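Side-chain contact in phenazine biosynthesis protein, PhzF family (Bacillus anthracis, PDB 3EDN), which belongs to the PhzF family of diaminopimelate epimerase-like fold and is probably an isomerase-like enzyme, its substrate not established here: residues A238-Y243 with H250-I255. Residues are numbered along the deposited sequence; the frame is centred on the assembly and turned at random.
Sequences AYYATY and HEMELI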
# COMPACT_ATOMS: atom_id res chain seq x y z
N ALA A 238 11.90 3.65 33.99
CA ALA A 238 13.04 4.55 34.08
C ALA A 238 12.91 5.44 35.31
O ALA A 238 13.90 5.73 35.97
CB ALA A 238 13.15 5.40 32.84
N TYR A 239 11.70 5.91 35.56
CA TYR A 239 11.42 6.76 36.71
C TYR A 239 11.73 5.99 37.99
O TYR A 239 12.38 6.50 38.90
CB TYR A 239 9.95 7.19 36.67
CG TYR A 239 9.54 8.11 37.78
CD1 TYR A 239 9.50 9.49 37.58
CD2 TYR A 239 9.16 7.61 39.01
CE1 TYR A 239 9.11 10.34 38.60
CE2 TYR A 239 8.77 8.46 40.04
CZ TYR A 239 8.77 9.81 39.84
OH TYR A 239 8.34 10.61 40.86
N TYR A 240 11.27 4.74 38.08
CA TYR A 240 11.49 3.91 39.26
C TYR A 240 12.97 3.75 39.53
O TYR A 240 13.42 3.90 40.67
CB TYR A 240 10.85 2.54 39.00
CG TYR A 240 10.76 1.60 40.18
CD1 TYR A 240 9.77 1.74 41.14
CD2 TYR A 240 11.65 0.54 40.31
CE1 TYR A 240 9.66 0.86 42.20
CE2 TYR A 240 11.55 -0.35 41.36
CZ TYR A 240 10.56 -0.18 42.30
OH TYR A 240 10.45 -1.06 43.35
N ALA A 241 13.72 3.45 38.48
CA ALA A 241 15.17 3.24 38.59
C ALA A 241 15.91 4.54 38.92
O ALA A 241 17.03 4.48 39.41
CB ALA A 241 15.71 2.63 37.29
N THR A 242 15.29 5.69 38.65
CA THR A 242 15.95 6.99 38.82
C THR A 242 15.58 7.67 40.15
O THR A 242 16.43 8.35 40.75
CB THR A 242 15.64 7.93 37.62
OG1 THR A 242 15.99 7.28 36.39
CG2 THR A 242 16.44 9.24 37.72
N TYR A 243 14.35 7.46 40.62
CA TYR A 243 13.84 8.15 41.81
C TYR A 243 13.44 7.26 42.97
O TYR A 243 13.36 7.72 44.11
CB TYR A 243 12.62 9.01 41.44
CG TYR A 243 12.88 10.07 40.40
CD1 TYR A 243 13.57 11.24 40.71
CD2 TYR A 243 12.43 9.91 39.10
CE1 TYR A 243 13.80 12.20 39.75
CE2 TYR A 243 12.65 10.86 38.13
CZ TYR A 243 13.35 12.01 38.46
OH TYR A 243 13.57 12.96 37.48
N HIS A 250 23.80 -3.33 37.04
CA HIS A 250 23.66 -3.79 35.66
C HIS A 250 22.22 -3.85 35.14
O HIS A 250 21.91 -3.26 34.11
CB HIS A 250 24.39 -5.14 35.48
CG HIS A 250 24.19 -5.76 34.13
ND1 HIS A 250 24.00 -7.12 33.96
CD2 HIS A 250 24.15 -5.22 32.89
CE1 HIS A 250 23.85 -7.38 32.67
NE2 HIS A 250 23.93 -6.25 32.00
N GLU A 251 21.34 -4.53 35.86
CA GLU A 251 20.03 -4.84 35.29
C GLU A 251 19.02 -5.00 36.40
O GLU A 251 19.30 -5.61 37.44
CB GLU A 251 20.10 -6.15 34.47
CG GLU A 251 20.68 -7.35 35.26
CD GLU A 251 20.89 -8.62 34.44
OE1 GLU A 251 20.82 -8.57 33.19
OE2 GLU A 251 21.16 -9.68 35.05
N MSE A 252 17.82 -4.48 36.18
CA MSE A 252 16.73 -4.72 37.10
C MSE A 252 15.46 -4.80 36.28
O MSE A 252 15.43 -4.35 35.14
CB MSE A 252 16.67 -3.59 38.12
CG MSE A 252 16.41 -2.26 37.47
SE MSE A 252 14.52 -1.90 37.49
CE MSE A 252 14.61 -0.81 39.08
N GLU A 253 14.43 -5.41 36.84
CA GLU A 253 13.15 -5.38 36.16
C GLU A 253 12.04 -5.15 37.15
O GLU A 253 12.18 -5.41 38.35
CB GLU A 253 12.91 -6.65 35.34
CG GLU A 253 12.38 -7.84 36.09
CD GLU A 253 12.34 -9.07 35.20
OE1 GLU A 253 11.23 -9.55 34.88
OE2 GLU A 253 13.43 -9.53 34.77
N LEU A 254 10.93 -4.61 36.65
CA LEU A 254 9.76 -4.45 37.47
C LEU A 254 8.53 -4.65 36.62
O LEU A 254 8.60 -4.59 35.40
CB LEU A 254 9.73 -3.05 38.09
CG LEU A 254 9.50 -1.86 37.14
CD1 LEU A 254 8.75 -0.74 37.88
CD2 LEU A 254 10.78 -1.36 36.51
N ILE A 255 7.40 -4.89 37.27
CA ILE A 255 6.13 -5.01 36.55
C ILE A 255 5.30 -3.83 36.99
O ILE A 255 5.24 -3.50 38.18
CB ILE A 255 5.39 -6.33 36.84
CG1 ILE A 255 6.28 -7.53 36.49
CG2 ILE A 255 4.13 -6.41 36.00
CD1 ILE A 255 5.68 -8.90 36.85
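Tyr240 meets Leu254 with a ring face and Met252 with a ring edge. The Leu254 methyl CD1 sits over one face of the phenol ring. It lies 4.1 Å from the ring centroid of Tyr240, 22° off the ring normal, which makes this a CH-pi contact. The methyl is displaced toward the inner rim, and its closest ring atom is Tyr240 CG, at 3.8 Å from Leu254 CD1. The two side chains run past each other in opposite senses, and the leucine methyl lies over the CG end of the ring.

Met252 is a selenomethionine, and two conformers were deposited. In the one described here its terminal methyl CE lies in the plane of the tyrosine ring, at the CD2-CE2 side. The distance from Met252 CE to Tyr240 CD2 is 3.5 Å. The chain is bent at its second and third torsions, which in this conformer brings CE to the helix. The same methyl also touches the helix surface beside the ring, with Met252 CE 4.0 Å from Ala241 CB. The other conformer may place CE differently, so its contacts are less certain than that of Leu254. Tyr240 extends CG anti to its own nitrogen (chi1 -170°), which carries the ring out from the helix toward the strand. Both strand residues set out from the backbone with CB directed to the helix. The contact is wholly apolar.

This is plain packing of helix 230-244, near its C-terminal end, on the start of the next strand, 251-258, in a diaminopimelate epimerase-like fold. The short segments' axes approach to 9.7 Å. Strand 251-258 pairs antiparallel with strand 266-273, where Val272 touches both Ala241 and Met252. On its other side it runs parallel to strand 211-216. Elsewhere on the helix, Tyr239 packs against strands 156-159 and 163-168.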